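Local coordinates for protein 3-methylornithine synthase (Methanosarcina barkeri, PDB 3T7V) that isomerises L-lysine to (3R)-3-methyl-D-ornithine by radical S-adenosylmethionine chemistry with a [4Fe-4S] cluster, a step in pyrrolysine biosynthesis, at residues Q74-I86 against M237-G249. Sequence-based numbering, arbitrary orientation.
With SAM (S-adenosylmethionine), chain C; SF4 (iron/sulfur cluster), chain B; MD0 (5-amino-D-isoleucine), chain D.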
loop_
_atom_site.group_PDB
_atom_site.type_symbol
_atom_site.label_atom_id
_atom_site.label_comp_id
_atom_site.label_asym_id
_atom_site.label_seq_id
_atom_site.Cartn_x
_atom_site.Cartn_y
_atom_site.Cartn_z
ATOM N N GLN A 74 -12.946 -10.688 -9.585
ATOM C CA GLN A 74 -14.293 -10.255 -9.153
ATOM C C GLN A 74 -14.308 -9.912 -7.677
ATOM O O GLN A 74 -15.219 -10.273 -6.900
ATOM C CB GLN A 74 -15.440 -11.202 -9.601
ATOM C CG GLN A 74 -15.240 -12.544 -9.097
ATOM C CD GLN A 74 -16.388 -13.457 -9.600
ATOM O OE1 GLN A 74 -17.586 -13.189 -9.371
ATOM N NE2 GLN A 74 -16.012 -14.379 -10.434
ATOM N N CYS A 75 -13.270 -9.223 -7.215
ATOM C CA CYS A 75 -13.257 -8.795 -5.823
ATOM C C CYS A 75 -14.493 -7.985 -5.456
ATOM O O CYS A 75 -14.884 -7.055 -6.134
ATOM C CB CYS A 75 -12.008 -8.002 -5.525
ATOM S SG CYS A 75 -10.462 -8.886 -5.815
ATOM N N SER A 76 -15.067 -8.338 -4.297
ATOM C CA SER A 76 -16.375 -7.724 -3.942
ATOM C C SER A 76 -16.273 -6.252 -3.530
ATOM O O SER A 76 -17.248 -5.534 -3.530
ATOM C CB SER A 76 -17.072 -8.556 -2.905
ATOM O OG SER A 76 -16.258 -8.606 -1.795
ATOM N N PHE A 77 -15.077 -5.860 -3.142
ATOM C CA PHE A 77 -14.808 -4.525 -2.577
ATOM C C PHE A 77 -14.317 -3.510 -3.648
ATOM O O PHE A 77 -14.252 -2.299 -3.357
ATOM C CB PHE A 77 -13.725 -4.607 -1.445
ATOM C CG PHE A 77 -12.478 -5.302 -1.850
ATOM C CD1 PHE A 77 -11.414 -4.589 -2.455
ATOM C CD2 PHE A 77 -12.350 -6.683 -1.661
ATOM C CE1 PHE A 77 -10.279 -5.286 -2.863
ATOM C CE2 PHE A 77 -11.172 -7.356 -1.960
ATOM C CZ PHE A 77 -10.138 -6.651 -2.625
ATOM N N CYS A 78 -13.861 -4.021 -4.829
ATOM C CA CYS A 78 -13.075 -3.170 -5.683
ATOM C C CYS A 78 -13.876 -2.621 -6.850
ATOM O O CYS A 78 -14.585 -3.359 -7.533
ATOM C CB CYS A 78 -11.943 -4.041 -6.262
ATOM S SG CYS A 78 -10.823 -3.067 -7.306
ATOM N N TYR A 79 -13.758 -1.318 -7.069
ATOM C CA TYR A 79 -14.495 -0.679 -8.191
ATOM C C TYR A 79 -14.134 -1.335 -9.532
ATOM O O TYR A 79 -14.961 -1.297 -10.467
ATOM C CB TYR A 79 -14.051 0.776 -8.234
ATOM C CG TYR A 79 -14.796 1.640 -9.243
ATOM C CD1 TYR A 79 -16.177 1.949 -9.035
ATOM C CD2 TYR A 79 -14.159 2.065 -10.371
ATOM C CE1 TYR A 79 -16.846 2.758 -9.973
ATOM C CE2 TYR A 79 -14.814 2.903 -11.272
ATOM C CZ TYR A 79 -16.141 3.224 -11.048
ATOM O OH TYR A 79 -16.780 4.033 -11.974
ATOM N N TYR A 80 -12.917 -1.870 -9.677
ATOM C CA TYR A 80 -12.456 -2.318 -10.965
ATOM C C TYR A 80 -12.743 -3.797 -11.186
ATOM O O TYR A 80 -12.369 -4.350 -12.201
ATOM C CB TYR A 80 -10.929 -1.999 -11.079
ATOM C CG TYR A 80 -10.690 -0.533 -10.980
ATOM C CD1 TYR A 80 -10.370 0.065 -9.764
ATOM C CD2 TYR A 80 -10.767 0.267 -12.085
ATOM C CE1 TYR A 80 -10.193 1.430 -9.633
ATOM C CE2 TYR A 80 -10.588 1.670 -11.954
ATOM C CZ TYR A 80 -10.299 2.215 -10.688
ATOM O OH TYR A 80 -10.146 3.598 -10.697
ATOM N N ASN A 81 -13.520 -4.434 -10.290
ATOM C CA ASN A 81 -13.883 -5.844 -10.539
ATOM C C ASN A 81 -14.554 -6.023 -11.891
ATOM O O ASN A 81 -15.242 -5.099 -12.350
ATOM C CB ASN A 81 -14.550 -6.465 -9.359
ATOM C CG ASN A 81 -15.969 -6.291 -9.455
ATOM O OD1 ASN A 81 -16.653 -7.142 -10.110
ATOM N ND2 ASN A 81 -16.459 -5.254 -8.859
ATOM N N CYS A 82 -14.378 -7.182 -12.467
ATOM C CA CYS A 82 -14.777 -7.412 -13.831
ATOM C C CYS A 82 -16.280 -7.289 -14.092
ATOM O O CYS A 82 -16.664 -7.022 -15.274
ATOM C CB CYS A 82 -14.262 -8.731 -14.257
ATOM S SG CYS A 82 -15.048 -10.157 -13.574
ATOM N N ARG A 83 -17.083 -7.415 -13.044
ATOM C CA ARG A 83 -18.565 -7.334 -13.232
ATOM C C ARG A 83 -18.975 -5.870 -13.298
ATOM O O ARG A 83 -20.138 -5.600 -13.684
ATOM C CB ARG A 83 -19.285 -7.974 -12.050
ATOM C CG ARG A 83 -18.906 -9.443 -11.927
ATOM C CD ARG A 83 -19.376 -10.214 -13.120
ATOM N NE ARG A 83 -18.999 -11.628 -12.981
ATOM C CZ ARG A 83 -19.572 -12.491 -12.137
ATOM N NH1 ARG A 83 -20.574 -12.087 -11.345
ATOM N NH2 ARG A 83 -19.154 -13.771 -12.105
ATOM N N ASN A 84 -18.105 -4.896 -12.939
ATOM C CA ASN A 84 -18.527 -3.495 -12.896
ATOM C C ASN A 84 -18.380 -2.871 -14.280
ATOM O O ASN A 84 -17.303 -2.979 -14.889
ATOM C CB ASN A 84 -17.717 -2.714 -11.837
ATOM C CG ASN A 84 -18.470 -1.573 -11.251
ATOM O OD1 ASN A 84 -19.664 -1.332 -11.602
ATOM N ND2 ASN A 84 -17.845 -0.837 -10.379
ATOM N N GLU A 85 -19.451 -2.357 -14.885
ATOM C CA GLU A 85 -19.394 -1.739 -16.194
ATOM C C GLU A 85 -18.996 -0.291 -16.085
ATOM O O GLU A 85 -19.824 0.636 -15.800
ATOM C CB GLU A 85 -20.783 -1.885 -16.816
ATOM C CG GLU A 85 -21.204 -3.354 -17.160
ATOM C CD GLU A 85 -22.505 -3.492 -17.977
ATOM O OE1 GLU A 85 -23.541 -4.006 -17.434
ATOM O OE2 GLU A 85 -22.523 -3.091 -19.162
ATOM N N ILE A 86 -17.691 -0.061 -16.246
ATOM C CA ILE A 86 -17.094 1.231 -15.923
ATOM C C ILE A 86 -16.146 1.669 -17.065
ATOM O O ILE A 86 -15.790 0.860 -17.941
ATOM C CB ILE A 86 -16.270 1.143 -14.598
ATOM C CG1 ILE A 86 -15.171 0.074 -14.739
ATOM C CG2 ILE A 86 -17.187 0.839 -13.398
ATOM C CD1 ILE A 86 -14.138 0.160 -13.616
ATOM N N MET A 237 -5.409 -0.316 4.808
ATOM C CA MET A 237 -6.268 0.666 4.145
ATOM C C MET A 237 -7.669 0.637 4.674
ATOM O O MET A 237 -8.212 -0.478 4.897
ATOM C CB MET A 237 -6.278 0.374 2.649
ATOM C CG MET A 237 -4.856 0.389 2.103
ATOM S SD MET A 237 -4.861 0.250 0.345
ATOM C CE MET A 237 -5.749 1.665 -0.439
ATOM N N THR A 238 -8.243 1.820 4.872
ATOM C CA THR A 238 -9.692 1.864 5.144
ATOM C C THR A 238 -10.494 1.479 3.908
ATOM O O THR A 238 -10.243 2.070 2.813
ATOM C CB THR A 238 -10.101 3.341 5.463
ATOM O OG1 THR A 238 -9.267 3.774 6.576
ATOM C CG2 THR A 238 -11.589 3.447 5.808
ATOM N N PHE A 239 -11.447 0.555 4.037
ATOM C CA PHE A 239 -12.340 0.236 2.913
ATOM C C PHE A 239 -13.247 1.418 2.629
ATOM O O PHE A 239 -13.995 1.892 3.487
ATOM C CB PHE A 239 -13.143 -1.005 3.313
ATOM C CG PHE A 239 -14.219 -1.358 2.344
ATOM C CD1 PHE A 239 -13.985 -1.366 0.956
ATOM C CD2 PHE A 239 -15.487 -1.560 2.814
ATOM C CE1 PHE A 239 -15.029 -1.660 0.084
ATOM C CE2 PHE A 239 -16.519 -1.833 1.915
ATOM C CZ PHE A 239 -16.256 -1.906 0.557
ATOM N N LEU A 240 -13.195 1.847 1.367
ATOM C CA LEU A 240 -14.179 2.903 0.915
ATOM C C LEU A 240 -15.133 2.161 0.001
ATOM O O LEU A 240 -14.730 1.726 -1.107
ATOM C CB LEU A 240 -13.388 3.916 0.080
ATOM C CG LEU A 240 -12.362 4.786 0.849
ATOM C CD1 LEU A 240 -11.886 6.028 0.029
ATOM C CD2 LEU A 240 -12.819 5.225 2.254
ATOM N N PRO A 241 -16.402 2.037 0.346
ATOM C CA PRO A 241 -17.376 1.272 -0.536
ATOM C C PRO A 241 -17.504 2.013 -1.877
ATOM O O PRO A 241 -17.455 3.282 -1.962
ATOM C CB PRO A 241 -18.729 1.378 0.252
ATOM C CG PRO A 241 -18.218 1.438 1.671
ATOM C CD PRO A 241 -17.012 2.422 1.642
ATOM N N GLN A 242 -17.570 1.188 -2.925
ATOM C CA GLN A 242 -17.488 1.738 -4.296
ATOM C C GLN A 242 -18.824 1.472 -5.015
ATOM O O GLN A 242 -19.420 0.401 -4.929
ATOM C CB GLN A 242 -16.380 0.962 -5.081
ATOM C CG GLN A 242 -14.989 1.166 -4.441
ATOM C CD GLN A 242 -14.474 2.611 -4.596
ATOM O OE1 GLN A 242 -14.629 3.252 -5.658
ATOM N NE2 GLN A 242 -13.735 3.109 -3.591
ATOM N N GLU A 243 -19.188 2.403 -5.885
ATOM C CA GLU A 243 -20.424 2.304 -6.704
ATOM C C GLU A 243 -20.335 1.091 -7.629
ATOM O O GLU A 243 -19.298 0.816 -8.231
ATOM C CB GLU A 243 -20.569 3.635 -7.508
ATOM C CG GLU A 243 -21.760 3.621 -8.429
ATOM C CD GLU A 243 -21.965 4.923 -9.180
ATOM O OE1 GLU A 243 -21.107 5.316 -10.002
ATOM O OE2 GLU A 243 -23.017 5.547 -8.971
ATOM N N GLY A 244 -21.429 0.300 -7.695
ATOM C CA GLY A 244 -21.491 -0.736 -8.667
ATOM C C GLY A 244 -20.918 -2.028 -8.203
ATOM O O GLY A 244 -20.932 -2.987 -8.944
ATOM N N THR A 245 -20.432 -2.074 -6.940
ATOM C CA THR A 245 -19.868 -3.346 -6.435
ATOM C C THR A 245 -20.837 -4.014 -5.452
ATOM O O THR A 245 -21.734 -3.330 -4.913
ATOM C CB THR A 245 -18.555 -3.081 -5.646
ATOM O OG1 THR A 245 -18.836 -2.294 -4.482
ATOM C CG2 THR A 245 -17.544 -2.372 -6.623
ATOM N N PRO A 246 -20.554 -5.272 -5.096
ATOM C CA PRO A 246 -21.445 -5.977 -4.153
ATOM C C PRO A 246 -21.454 -5.319 -2.805
ATOM O O PRO A 246 -22.428 -5.433 -2.083
ATOM C CB PRO A 246 -20.802 -7.400 -4.077
ATOM C CG PRO A 246 -20.232 -7.573 -5.476
ATOM C CD PRO A 246 -19.658 -6.219 -5.802
ATOM N N LEU A 247 -20.388 -4.586 -2.467
ATOM C CA LEU A 247 -20.299 -3.913 -1.169
ATOM C C LEU A 247 -20.661 -2.426 -1.175
ATOM O O LEU A 247 -20.343 -1.696 -0.219
ATOM C CB LEU A 247 -18.905 -4.112 -0.562
ATOM C CG LEU A 247 -18.657 -5.573 -0.164
ATOM C CD1 LEU A 247 -17.231 -5.767 0.339
ATOM C CD2 LEU A 247 -19.651 -5.982 0.970
ATOM N N GLU A 248 -21.250 -1.955 -2.270
ATOM C CA GLU A 248 -21.620 -0.570 -2.373
ATOM C C GLU A 248 -22.390 -0.023 -1.155
ATOM O O GLU A 248 -22.121 1.094 -0.675
ATOM C CB GLU A 248 -22.395 -0.291 -3.700
ATOM C CG GLU A 248 -22.963 1.139 -3.797
ATOM C CD GLU A 248 -23.707 1.437 -5.141
ATOM O OE1 GLU A 248 -23.716 0.613 -6.074
ATOM O OE2 GLU A 248 -24.305 2.525 -5.266
ATOM N N GLY A 249 -23.295 -0.803 -0.606
ATOM C CA GLY A 249 -23.986 -0.205 0.593
ATOM C C GLY A 249 -23.359 -0.411 1.943
ATOM O O GLY A 249 -23.969 -0.085 2.972
HETATM N N SAM C . -5.068 -6.053 -9.027
HETATM C CA SAM C . -3.967 -6.236 -8.204
HETATM C C SAM C . -4.271 -6.801 -6.876
HETATM O O SAM C . -5.457 -6.990 -6.535
HETATM O OXT SAM C . -3.276 -7.189 -6.169
HETATM C CB SAM C . -3.500 -5.069 -7.681
HETATM C CG SAM C . -4.395 -3.999 -7.204
HETATM S SD SAM C . -4.023 -3.486 -5.473
HETATM C CE SAM C . -3.510 -1.808 -5.721
HETATM C "C5'" SAM C . -5.665 -3.245 -4.829
HETATM C "C4'" SAM C . -5.717 -3.372 -3.498
HETATM O "O4'" SAM C . -6.268 -1.909 -3.449
HETATM C "C3'" SAM C . -6.474 -4.339 -2.993
HETATM O "O3'" SAM C . -5.334 -5.096 -2.561
HETATM C "C2'" SAM C . -6.910 -3.465 -1.809
HETATM O "O2'" SAM C . -6.088 -3.642 -0.609
HETATM C "C1'" SAM C . -6.983 -1.981 -2.211
HETATM N N9 SAM C . -8.404 -1.620 -2.568
HETATM C C8 SAM C . -9.166 -1.993 -3.641
HETATM N N7 SAM C . -10.379 -1.474 -3.515
HETATM C C5 SAM C . -10.400 -0.742 -2.349
HETATM C C6 SAM C . -11.419 -0.049 -1.678
HETATM N N6 SAM C . -12.663 0.040 -2.151
HETATM N N1 SAM C . -11.108 0.608 -0.551
HETATM C C2 SAM C . -9.856 0.542 -0.009
HETATM N N3 SAM C . -8.879 -0.212 -0.568
HETATM C C4 SAM C . -9.166 -0.831 -1.757
HETATM FE FE1 SF4 B . -6.925 -6.089 -7.877
HETATM FE FE2 SF4 B . -8.886 -6.711 -9.761
HETATM FE FE3 SF4 B . -9.477 -4.863 -7.928
HETATM FE FE4 SF4 B . -9.316 -7.402 -7.209
HETATM S S1 SF4 B . -10.825 -6.564 -8.672
HETATM S S2 SF4 B . -8.380 -5.641 -6.122
HETATM S S3 SF4 B . -7.671 -8.222 -8.498
HETATM S S4 SF4 B . -7.920 -4.658 -9.517
HETATM C C MD0 D . -1.840 3.242 -2.724
HETATM N N MD0 D . -3.415 3.752 -4.500
HETATM O O MD0 D . -0.637 3.154 -2.404
HETATM C CA MD0 D . -2.239 2.968 -4.139
HETATM C CB MD0 D . -2.525 1.449 -4.339
HETATM C CD MD0 D . -1.176 -0.715 -4.772
HETATM N NE MD0 D . 0.126 -1.334 -4.563
HETATM C CG MD0 D . -1.190 0.674 -4.141
HETATM C CG2 MD0 D . -3.607 0.876 -3.388
HETATM O OXT MD0 D . -2.732 3.549 -1.924
HETATM O O HOH W 1 -16.932 -1.598 -2.653
HETATM O O HOH W 2 -19.599 3.656 -12.013
HETATM O O HOH W 3 -19.370 -5.107 -9.526
#
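The adenine end of the S-adenosylmethionine pocket is built where Phe77 of the cluster loop meets Phe239 and Gln242, next to Leu240. Phe77 CB rests 3.6 Å from Phe239 CE1, with Leu247 CD1 packed behind it, and Phe77 CG, set between backbone N and carbonyl carbon (chi1 53°), carries the ring to the cofactor, whose C8 lies at its edge. SAM N6 donates to Leu240 O (2.9 Å) and, weakly, to Phe77 O, while Leu240 N reaches SAM N1. A water ties Phe77 O to Gln242 N and Thr245 OG1. This is the CX3CX2C loop of the radical SAM fold, after barrel strand 58-68, in which Cys75, Cys78 and the preceding Cys71 bind the cluster, packed on the chain leaving strand 233-238. Thr245 CG2 packs 3.2 Å from Cys78 O, a carbonyl that accepts hydrogen bonds from Asn81 N and ND2. The Tyr79 and Gln242 side chains cross at about a right angle, ring and amide planes 75° apart; Gln242 NE2 bonds Leu240 O and Ala311 O. Farther out, Asn84 ND2 bridges Tyr79 O (2.9 Å) and Glu243 O (3.1 Å), the latter approached in its carbonyl plane. An alanine here would remove that amide and is likely to leave both carbonyls without their shared donor. Leu247 N bonds Ser76 O only weakly.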